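Local coordinates for protein monosaccharide-transporting ATPase (Actinobacillus succinogenes, PDB 5DTE) that binds D-allose in a cleft between two lobes and, as a periplasmic solute-binding protein, probably hands the sugar to an ABC transporter, at residues S37-I42 and D250-A255; F41-Q46 and Q270-Q275; I113-R118 and K274-A279. All blocks are in the same frame, centred on the assembly; numbering follows the deposited sequence.

Contact 1 (S37-I42 and D250-A255); sequences SNEYFI and DGIPLA. With ALL (beta-D-allopyranose), chain E.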
loop_
_atom_site.group_PDB
_atom_site.type_symbol
_atom_site.label_atom_id
_atom_site.label_comp_id
_atom_site.label_asym_id
_atom_site.label_seq_id
_atom_site.Cartn_x
_atom_site.Cartn_y
_atom_site.Cartn_z
ATOM N N SER A 37 -1.559 0.229 -12.966
ATOM C CA SER A 37 -2.638 1.212 -13.107
ATOM C C SER A 37 -2.589 2.269 -12.013
ATOM O O SER A 37 -2.965 3.418 -12.238
ATOM C CB SER A 37 -4.003 0.515 -13.085
ATOM O OG SER A 37 -4.129 -0.425 -14.139
ATOM N N ASN A 38 -2.136 1.870 -10.827
ATOM C CA ASN A 38 -1.938 2.788 -9.709
ATOM C C ASN A 38 -0.704 3.662 -9.931
ATOM O O ASN A 38 0.278 3.218 -10.513
ATOM C CB ASN A 38 -1.805 2.009 -8.393
ATOM C CG ASN A 38 -2.077 2.874 -7.163
ATOM O OD1 ASN A 38 -2.110 4.109 -7.238
ATOM N ND2 ASN A 38 -2.287 2.223 -6.024
ATOM N N GLU A 39 -0.752 4.908 -9.478
ATOM C CA GLU A 39 0.410 5.775 -9.597
ATOM C C GLU A 39 1.501 5.323 -8.627
ATOM O O GLU A 39 2.689 5.377 -8.939
ATOM C CB GLU A 39 0.016 7.233 -9.344
ATOM C CG GLU A 39 1.168 8.174 -8.991
ATOM C CD GLU A 39 2.189 8.326 -10.098
ATOM O OE1 GLU A 39 1.787 8.359 -11.281
ATOM O OE2 GLU A 39 3.397 8.427 -9.777
ATOM N N TYR A 40 1.080 4.860 -7.458
ATOM C CA TYR A 40 1.992 4.347 -6.448
ATOM C C TYR A 40 2.958 3.263 -6.992
ATOM O O TYR A 40 4.165 3.298 -6.723
ATOM C CB TYR A 40 1.184 3.807 -5.255
ATOM C CG TYR A 40 2.032 3.165 -4.193
ATOM C CD1 TYR A 40 2.760 3.938 -3.305
ATOM C CD2 TYR A 40 2.124 1.784 -4.091
ATOM C CE1 TYR A 40 3.552 3.352 -2.338
ATOM C CE2 TYR A 40 2.914 1.190 -3.129
ATOM C CZ TYR A 40 3.628 1.979 -2.260
ATOM O OH TYR A 40 4.412 1.397 -1.305
ATOM N N PHE A 41 2.445 2.317 -7.769
ATOM C CA PHE A 41 3.302 1.252 -8.289
ATOM C C PHE A 41 4.148 1.723 -9.470
ATOM O O PHE A 41 5.282 1.275 -9.649
ATOM C CB PHE A 41 2.464 0.030 -8.657
ATOM C CG PHE A 41 2.057 -0.781 -7.469
ATOM C CD1 PHE A 41 3.013 -1.441 -6.710
ATOM C CD2 PHE A 41 0.724 -0.872 -7.087
ATOM C CE1 PHE A 41 2.653 -2.192 -5.589
ATOM C CE2 PHE A 41 0.350 -1.624 -5.967
ATOM C CZ PHE A 41 1.321 -2.286 -5.220
ATOM N N ILE A 42 3.594 2.632 -10.261
ATOM C CA ILE A 42 4.349 3.356 -11.279
ATOM C C ILE A 42 5.593 3.990 -10.653
ATOM O O ILE A 42 6.672 4.014 -11.243
ATOM C CB ILE A 42 3.468 4.442 -11.937
ATOM C CG1 ILE A 42 2.647 3.836 -13.071
ATOM C CG2 ILE A 42 4.308 5.603 -12.458
ATOM C CD1 ILE A 42 3.506 3.362 -14.256
ATOM N N ASP A 250 -0.048 6.549 0.873
ATOM C CA ASP A 250 0.953 6.063 -0.104
ATOM C C ASP A 250 2.010 7.147 -0.357
ATOM O O ASP A 250 3.206 6.859 -0.512
ATOM C CB ASP A 250 0.350 5.640 -1.457
ATOM C CG ASP A 250 -0.267 4.252 -1.422
ATOM O OD1 ASP A 250 -0.146 3.571 -0.388
ATOM O OD2 ASP A 250 -0.892 3.854 -2.423
ATOM N N GLY A 251 1.553 8.393 -0.429
ATOM C CA GLY A 251 2.431 9.517 -0.698
ATOM C C GLY A 251 2.731 9.816 -2.161
ATOM O O GLY A 251 3.805 10.340 -2.471
ATOM N N ILE A 252 1.799 9.502 -3.060
ATOM C CA ILE A 252 2.015 9.752 -4.492
ATOM C C ILE A 252 2.154 11.266 -4.703
ATOM O O ILE A 252 1.697 12.052 -3.867
ATOM C CB ILE A 252 0.864 9.151 -5.402
ATOM C CG1 ILE A 252 -0.497 9.796 -5.141
ATOM C CG2 ILE A 252 0.723 7.645 -5.208
ATOM C CD1 ILE A 252 -1.618 9.097 -5.866
ATOM N N PRO A 253 2.837 11.680 -5.779
ATOM C CA PRO A 253 3.032 13.096 -6.102
ATOM C C PRO A 253 1.773 13.957 -5.990
ATOM O O PRO A 253 1.793 14.965 -5.287
ATOM C CB PRO A 253 3.525 13.063 -7.556
ATOM C CG PRO A 253 3.779 11.609 -7.887
ATOM C CD PRO A 253 3.685 10.827 -6.619
ATOM N N LEU A 254 0.699 13.567 -6.662
ATOM C CA LEU A 254 -0.533 14.358 -6.668
ATOM C C LEU A 254 -1.173 14.538 -5.269
ATOM O O LEU A 254 -1.664 15.621 -4.936
ATOM C CB LEU A 254 -1.539 13.719 -7.630
ATOM C CG LEU A 254 -2.879 14.430 -7.772
ATOM C CD1 LEU A 254 -2.686 15.859 -8.252
ATOM C CD2 LEU A 254 -3.810 13.628 -8.671
ATOM N N ALA A 255 -1.182 13.474 -4.466
ATOM C CA ALA A 255 -1.609 13.556 -3.069
ATOM C C ALA A 255 -0.751 14.560 -2.295
ATOM O O ALA A 255 -1.261 15.416 -1.574
ATOM C CB ALA A 255 -1.534 12.191 -2.421
HETATM C C1 ALL E . -1.560 -1.616 -1.398
HETATM C C2 ALL E . -0.323 -0.739 -1.429
HETATM C C3 ALL E . -0.609 0.626 -1.934
HETATM C C4 ALL E . -1.436 0.617 -3.181
HETATM C C5 ALL E . -2.713 -0.154 -2.895
HETATM C C6 ALL E . -3.724 -0.077 -3.993
HETATM O O1 ALL E . -1.237 -2.930 -1.156
HETATM O O2 ALL E . 0.165 -0.625 -0.075
HETATM O O3 ALL E . -1.357 1.354 -0.911
HETATM O O4 ALL E . -1.737 1.961 -3.583
HETATM O O5 ALL E . -2.331 -1.542 -2.675
HETATM O O6 ALL E . -3.285 -0.854 -5.086
#
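Tyr40 turns its ring away from its own backbone N (chi1 176°), while Asp250 sets CG beside its N and opposite its carbonyl carbon (chi1 -80°); these two torsions lay the carboxylate over one face of the ring. The meeting spans the cleft of a type I periplasmic binding protein: Tyr40 sits in the first turn of helix 39-54 in one lobe, and Asp250 lies on the loop that follows strand 245-247 of the other. Ring and carboxylate planes are 28° apart, with Asp250 CG 3.5 Å above the ring plane and displaced toward the rim, so the acid is stacked off-centre. The Asp250 CB approaches Tyr40 CD1 to 3.5 Å. The allose donates from O3 to Asp250 OD1 over 2.6 Å, whereas its O4 lies against Asp250 OD2 too closely for the length to be relied on. The sugar also reaches the tyrosine, the allose C3 lying obliquely to the ring at 3.7 Å from Tyr40 CD2. Beyond the pocket aliphatic carbons meet: Ile252 CG2 is 3.9 Å from Tyr40 CB, and Glu39 CG lies 3.7 Å from Ile252 CB, the Glu39 carboxylate going on to the Pro253 ring at the rim. Each side has an N-cap residue at this border, Asn38 before helix 39-54 and Ile252 before helix 253-261, and the N-H of Ile252 is held by the carboxylate of Asp225. At the other cap, Asn38 OD1 accepts a weak bond of 3.3 Å from Tyr40 N, and its amide nitrogen, ND2, is turned to O4 of the sugar.

Contact 2 (F41-Q46 and Q270-Q275); sequences FISMRQ and QLPKKQ. With ALL (beta-D-allopyranose), chain E.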
loop_
_atom_site.group_PDB
_atom_site.type_symbol
_atom_site.label_atom_id
_atom_site.label_comp_id
_atom_site.label_asym_id
_atom_site.label_seq_id
_atom_site.Cartn_x
_atom_site.Cartn_y
_atom_site.Cartn_z
ATOM N N PHE A 41 2.445 2.317 -7.769
ATOM C CA PHE A 41 3.302 1.252 -8.289
ATOM C C PHE A 41 4.148 1.723 -9.470
ATOM O O PHE A 41 5.282 1.275 -9.649
ATOM C CB PHE A 41 2.464 0.030 -8.657
ATOM C CG PHE A 41 2.057 -0.781 -7.469
ATOM C CD1 PHE A 41 3.013 -1.441 -6.710
ATOM C CD2 PHE A 41 0.724 -0.872 -7.087
ATOM C CE1 PHE A 41 2.653 -2.192 -5.589
ATOM C CE2 PHE A 41 0.350 -1.624 -5.967
ATOM C CZ PHE A 41 1.321 -2.286 -5.220
ATOM N N ILE A 42 3.594 2.632 -10.261
ATOM C CA ILE A 42 4.349 3.356 -11.279
ATOM C C ILE A 42 5.593 3.990 -10.653
ATOM O O ILE A 42 6.672 4.014 -11.243
ATOM C CB ILE A 42 3.468 4.442 -11.937
ATOM C CG1 ILE A 42 2.647 3.836 -13.071
ATOM C CG2 ILE A 42 4.308 5.603 -12.458
ATOM C CD1 ILE A 42 3.506 3.362 -14.256
ATOM N N SER A 43 5.424 4.474 -9.431
ATOM C CA SER A 43 6.479 5.142 -8.673
ATOM C C SER A 43 7.511 4.152 -8.175
ATOM O O SER A 43 8.710 4.433 -8.128
ATOM C CB SER A 43 5.865 5.902 -7.494
ATOM O OG SER A 43 6.836 6.158 -6.513
ATOM N N MET A 44 7.022 2.987 -7.785
ATOM C CA MET A 44 7.867 1.942 -7.244
ATOM C C MET A 44 8.610 1.254 -8.373
ATOM O O MET A 44 9.777 0.876 -8.229
ATOM C CB MET A 44 7.023 0.941 -6.455
ATOM C CG MET A 44 7.661 -0.415 -6.269
ATOM S SD MET A 44 6.660 -1.507 -5.251
ATOM C CE MET A 44 6.502 -0.519 -3.750
ATOM N N ARG A 45 7.925 1.086 -9.501
ATOM C CA ARG A 45 8.559 0.457 -10.639
ATOM C C ARG A 45 9.710 1.340 -11.119
ATOM O O ARG A 45 10.759 0.834 -11.495
ATOM C CB ARG A 45 7.572 0.210 -11.781
ATOM C CG ARG A 45 8.270 -0.408 -12.993
ATOM C CD ARG A 45 7.905 0.249 -14.321
ATOM N NE ARG A 45 8.675 -0.350 -15.415
ATOM C CZ ARG A 45 8.248 -1.324 -16.214
ATOM N NH1 ARG A 45 9.040 -1.797 -17.169
ATOM N NH2 ARG A 45 7.030 -1.814 -16.074
ATOM N N GLN A 46 9.514 2.658 -11.100
ATOM C CA GLN A 46 10.541 3.592 -11.541
ATOM C C GLN A 46 11.751 3.577 -10.619
ATOM O O GLN A 46 12.880 3.544 -11.088
ATOM C CB GLN A 46 9.983 5.000 -11.622
ATOM C CG GLN A 46 11.008 6.019 -12.063
ATOM C CD GLN A 46 10.414 7.409 -12.178
ATOM O OE1 GLN A 46 9.784 7.908 -11.238
ATOM N NE2 GLN A 46 10.593 8.038 -13.339
ATOM N N GLN A 270 4.876 5.957 2.117
ATOM C CA GLN A 270 5.199 4.571 2.374
ATOM C C GLN A 270 6.619 4.266 1.917
ATOM O O GLN A 270 7.134 3.173 2.150
ATOM C CB GLN A 270 4.187 3.701 1.641
ATOM C CG GLN A 270 4.206 2.286 2.008
ATOM C CD GLN A 270 3.180 1.525 1.251
ATOM O OE1 GLN A 270 2.432 2.109 0.479
ATOM N NE2 GLN A 270 3.133 0.210 1.452
ATOM N N LEU A 271 7.234 5.249 1.255
ATOM C CA LEU A 271 8.579 5.121 0.693
ATOM C C LEU A 271 8.704 3.937 -0.276
ATOM O O LEU A 271 9.484 2.999 -0.047
ATOM C CB LEU A 271 9.594 5.005 1.828
ATOM C CG LEU A 271 9.446 6.209 2.755
ATOM C CD1 LEU A 271 10.368 6.092 3.922
ATOM C CD2 LEU A 271 9.747 7.465 1.977
ATOM N N PRO A 272 7.947 3.994 -1.382
ATOM C CA PRO A 272 7.842 2.834 -2.271
ATOM C C PRO A 272 9.141 2.549 -3.027
ATOM O O PRO A 272 9.338 1.431 -3.497
ATOM C CB PRO A 272 6.723 3.237 -3.229
ATOM C CG PRO A 272 6.786 4.719 -3.270
ATOM C CD PRO A 272 7.253 5.174 -1.926
ATOM N N LYS A 273 10.012 3.547 -3.144
ATOM C CA LYS A 273 11.291 3.340 -3.817
ATOM C C LYS A 273 12.278 2.681 -2.878
ATOM O O LYS A 273 13.017 1.800 -3.300
ATOM C CB LYS A 273 11.861 4.657 -4.331
ATOM C CG LYS A 273 10.861 5.494 -5.105
ATOM C CD LYS A 273 11.447 6.022 -6.386
ATOM C CE LYS A 273 10.458 6.889 -7.133
ATOM N NZ LYS A 273 11.070 7.434 -8.380
ATOM N N LYS A 274 12.287 3.110 -1.611
ATOM C CA LYS A 274 13.146 2.517 -0.582
ATOM C C LYS A 274 12.766 1.056 -0.329
ATOM O O LYS A 274 13.632 0.185 -0.190
ATOM C CB LYS A 274 13.055 3.309 0.713
ATOM C CG LYS A 274 13.932 2.762 1.851
ATOM C CD LYS A 274 13.845 3.662 3.109
ATOM C CE LYS A 274 14.420 3.024 4.389
ATOM N NZ LYS A 274 15.869 2.762 4.324
ATOM N N GLN A 275 11.462 0.798 -0.271
ATOM C CA GLN A 275 10.956 -0.562 -0.162
ATOM C C GLN A 275 11.540 -1.478 -1.236
ATOM O O GLN A 275 12.279 -2.415 -0.940
ATOM C CB GLN A 275 9.440 -0.578 -0.275
ATOM C CG GLN A 275 8.701 -0.127 0.956
ATOM C CD GLN A 275 7.232 -0.541 0.923
ATOM O OE1 GLN A 275 6.848 -1.506 0.250
ATOM N NE2 GLN A 275 6.410 0.185 1.655
HETATM C C1 ALL E . -1.560 -1.616 -1.398
HETATM C C2 ALL E . -0.323 -0.739 -1.429
HETATM C C3 ALL E . -0.609 0.626 -1.934
HETATM C C4 ALL E . -1.436 0.617 -3.181
HETATM C C5 ALL E . -2.713 -0.154 -2.895
HETATM C C6 ALL E . -3.724 -0.077 -3.993
HETATM O O1 ALL E . -1.237 -2.930 -1.156
HETATM O O2 ALL E . 0.165 -0.625 -0.075
HETATM O O3 ALL E . -1.357 1.354 -0.911
HETATM O O4 ALL E . -1.737 1.961 -3.583
HETATM O O5 ALL E . -2.331 -1.542 -2.675
HETATM O O6 ALL E . -3.285 -0.854 -5.086
#
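Met44 crosses Pro272 at a slant, touching it with CB, CG and CE. Its CB starts 4.0 Å from Pro272 CB, and CG follows at 3.7 Å from Pro272 O. The next atom, SD, leans on Leu115 of the neighbouring sheet strand. A bend at the last torsion (chi3 -57°) then brings CE back to the proline, 3.5 Å from Pro272 O and 3.8 Å from Pro272 CB, with the amide oxygen OE1 of Gln275 farther off at 4.1 Å from CE. Met44 thus touches helix 272-287 through Pro272 and strand 112-115 through Leu115. The preceding residue, Ser43, sets OG 3.5 Å from Pro272 CG. Lys273 runs past the same serine, its CE 3.2 Å from Ser43 O, and ends on Gln46, where NZ donates to OE1 over 3.2 Å. That bond is poorly directed: the C=O...N angle is 115° and the nitrogen comes in from above the amide, 38° off its plane. The ammonium has a second, weak and long ionic partner in Glu50, which makes two loose polar partners at the rim; inside, the methionine packs on the proline ring and its carbonyl oxygen. On the sugar side, Gln275 NE2 donates to Gln270 O and ties the turn before helix 272-287 to its first turn, next to the pocket residue Gln270. The whole is the side-by-side packing of two helix starts, 39-54 and 272-287, on one face of the Rossmann-like lobe of a type I periplasmic binding protein.

Contact 3 (I113-R118 and K274-A279); sequences IDLDVR and KQVAIA. With ALL (beta-D-allopyranose), chain E.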
loop_
_atom_site.group_PDB
_atom_site.type_symbol
_atom_site.label_atom_id
_atom_site.label_comp_id
_atom_site.label_asym_id
_atom_site.label_seq_id
_atom_site.Cartn_x
_atom_site.Cartn_y
_atom_site.Cartn_z
ATOM N N ILE A 113 11.606 -12.595 -2.736
ATOM C CA ILE A 113 11.217 -11.564 -1.780
ATOM C C ILE A 113 9.741 -11.235 -1.883
ATOM O O ILE A 113 9.254 -10.829 -2.933
ATOM C CB ILE A 113 12.012 -10.236 -1.988
ATOM C CG1 ILE A 113 13.518 -10.476 -1.886
ATOM C CG2 ILE A 113 11.575 -9.195 -0.982
ATOM C CD1 ILE A 113 13.909 -11.496 -0.805
ATOM N N ASP A 114 9.033 -11.391 -0.778
ATOM C CA ASP A 114 7.634 -11.023 -0.721
ATOM C C ASP A 114 7.517 -9.510 -0.424
ATOM O O ASP A 114 7.743 -9.064 0.703
ATOM C CB ASP A 114 6.935 -11.899 0.327
ATOM C CG ASP A 114 5.602 -11.342 0.777
ATOM O OD1 ASP A 114 4.890 -10.764 -0.066
ATOM O OD2 ASP A 114 5.270 -11.481 1.982
ATOM N N LEU A 115 7.180 -8.727 -1.451
ATOM C CA LEU A 115 7.062 -7.267 -1.326
ATOM C C LEU A 115 5.611 -6.825 -1.122
ATOM O O LEU A 115 4.700 -7.486 -1.602
ATOM C CB LEU A 115 7.649 -6.578 -2.572
ATOM C CG LEU A 115 7.634 -5.051 -2.739
ATOM C CD1 LEU A 115 8.516 -4.377 -1.699
ATOM C CD2 LEU A 115 8.100 -4.653 -4.136
ATOM N N ASP A 116 5.424 -5.724 -0.391
ATOM C CA ASP A 116 4.128 -5.030 -0.178
ATOM C C ASP A 116 3.061 -5.779 0.635
ATOM O O ASP A 116 2.795 -5.432 1.791
ATOM C CB ASP A 116 3.496 -4.626 -1.522
ATOM C CG ASP A 116 2.266 -3.725 -1.348
ATOM O OD1 ASP A 116 2.296 -2.817 -0.481
ATOM O OD2 ASP A 116 1.268 -3.928 -2.077
ATOM N N VAL A 117 2.419 -6.760 0.006
ATOM C CA VAL A 117 1.354 -7.528 0.638
ATOM C C VAL A 117 1.948 -8.758 1.323
ATOM O O VAL A 117 2.680 -9.524 0.707
ATOM C CB VAL A 117 0.282 -7.928 -0.395
ATOM C CG1 VAL A 117 -0.698 -8.937 0.191
ATOM C CG2 VAL A 117 -0.451 -6.675 -0.926
ATOM N N ARG A 118 1.661 -8.928 2.612
ATOM C CA ARG A 118 2.334 -9.963 3.395
ATOM C C ARG A 118 1.571 -11.277 3.395
ATOM O O ARG A 118 0.356 -11.307 3.678
ATOM C CB ARG A 118 2.554 -9.496 4.832
ATOM C CG ARG A 118 3.474 -10.406 5.641
ATOM C CD ARG A 118 3.717 -9.855 7.056
ATOM N NE ARG A 118 3.992 -10.914 8.027
ATOM C CZ ARG A 118 5.171 -11.513 8.172
ATOM N NH1 ARG A 118 5.324 -12.476 9.075
ATOM N NH2 ARG A 118 6.198 -11.160 7.410
ATOM N N LYS A 274 12.287 3.110 -1.611
ATOM C CA LYS A 274 13.146 2.517 -0.582
ATOM C C LYS A 274 12.766 1.056 -0.329
ATOM O O LYS A 274 13.632 0.185 -0.190
ATOM C CB LYS A 274 13.055 3.309 0.713
ATOM C CG LYS A 274 13.932 2.762 1.851
ATOM C CD LYS A 274 13.845 3.662 3.109
ATOM C CE LYS A 274 14.420 3.024 4.389
ATOM N NZ LYS A 274 15.869 2.762 4.324
ATOM N N GLN A 275 11.462 0.798 -0.271
ATOM C CA GLN A 275 10.956 -0.562 -0.162
ATOM C C GLN A 275 11.540 -1.478 -1.236
ATOM O O GLN A 275 12.279 -2.415 -0.940
ATOM C CB GLN A 275 9.440 -0.578 -0.275
ATOM C CG GLN A 275 8.701 -0.127 0.956
ATOM C CD GLN A 275 7.232 -0.541 0.923
ATOM O OE1 GLN A 275 6.848 -1.506 0.250
ATOM N NE2 GLN A 275 6.410 0.185 1.655
ATOM N N VAL A 276 11.199 -1.202 -2.489
ATOM C CA VAL A 276 11.631 -2.051 -3.589
ATOM C C VAL A 276 13.153 -2.005 -3.744
ATOM O O VAL A 276 13.749 -2.917 -4.302
ATOM C CB VAL A 276 10.943 -1.647 -4.898
ATOM C CG1 VAL A 276 11.353 -0.244 -5.310
ATOM C CG2 VAL A 276 11.229 -2.665 -5.996
ATOM N N ALA A 277 13.790 -0.958 -3.226
ATOM C CA ALA A 277 15.244 -0.931 -3.204
ATOM C C ALA A 277 15.734 -1.970 -2.220
ATOM O O ALA A 277 16.596 -2.773 -2.561
ATOM C CB ALA A 277 15.769 0.435 -2.847
ATOM N N ILE A 278 15.176 -1.977 -1.009
ATOM C CA ILE A 278 15.523 -3.017 -0.030
ATOM C C ILE A 278 15.186 -4.413 -0.566
ATOM O O ILE A 278 15.946 -5.349 -0.356
ATOM C CB ILE A 278 14.830 -2.801 1.341
ATOM C CG1 ILE A 278 15.713 -1.945 2.252
ATOM C CG2 ILE A 278 14.599 -4.123 2.046
ATOM C CD1 ILE A 278 15.780 -0.469 1.893
ATOM N N ALA A 279 14.074 -4.549 -1.283
ATOM C CA ALA A 279 13.741 -5.823 -1.919
ATOM C C ALA A 279 14.874 -6.343 -2.827
ATOM O O ALA A 279 15.314 -7.491 -2.706
ATOM C CB ALA A 279 12.467 -5.685 -2.699
HETATM C C1 ALL E . -1.560 -1.616 -1.398
HETATM C C2 ALL E . -0.323 -0.739 -1.429
HETATM C C3 ALL E . -0.609 0.626 -1.934
HETATM C C4 ALL E . -1.436 0.617 -3.181
HETATM C C5 ALL E . -2.713 -0.154 -2.895
HETATM C C6 ALL E . -3.724 -0.077 -3.993
HETATM O O1 ALL E . -1.237 -2.930 -1.156
HETATM O O2 ALL E . 0.165 -0.625 -0.075
HETATM O O3 ALL E . -1.357 1.354 -0.911
HETATM O O4 ALL E . -1.737 1.961 -3.583
HETATM O O5 ALL E . -2.331 -1.542 -2.675
HETATM O O6 ALL E . -3.285 -0.854 -5.086
#
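A parallel-sheet strand covered by an antiparallel helix is the element here, in the lobe built on the six-stranded parallel sheet. Strand 113-115 and helix 274-279 run at 171° with their axes 9.4 Å apart, and alternate strand residues, Ile113 and Leu115, face the helix. Ile113 lies against Ala279, its CG2 at 4.0 Å from Ala279 CB and its CG1 at 3.6 Å from Ala279 O. Leu115, with CG swung opposite its backbone N (chi1 179°), divides its two methyls. CD2 meets Val276 CG2 at 4.1 Å, while CD1 lies 4.3 Å from Ala279 CB and 3.9 Å from OE1 of Gln275, whose amide is held through NE2 by Gln270 O. The small Ala279 side chain therefore receives both branched residues of the strand. Just past the strand's end the chain enters the sugar site: the allose gives O1 to Asp116 OD2 over 2.8 Å and O2 to Asp116 OD1 over 3.1 Å, so the carboxylate spans two neighbouring hydroxyls. The carbonyl of Asp116 is itself bonded by Tyr133 and Asn170. A helix-backed strand whose C-terminal end delivers a ligand-binding acid is characteristic of the Rossmann-like lobes of sugar-binding periplasmic proteins.

How the contacts relate
Contacts 1 and 2 both start on helix 39-54, and contacts 2 and 3 both end on helix 272-287, so the three form a continuous series from the cleft to the sheet. The centres of contacts 1 and 2, and of 2 and 3, lie about 9 Å apart; those of 1 and 3 about 16 Å. Contacts 2 and 3 pack mainly in the lobe built on the six-stranded sheet, with Gln270 at the edge of the cleft, whereas contact 1 reaches across to the loop after the last strand of the four-stranded sheet. Along the sequence contacts 1 and 3 alternate. All three touch the allose, consistent with a sugar-bound, closed form in which both lobes contribute to the pocket.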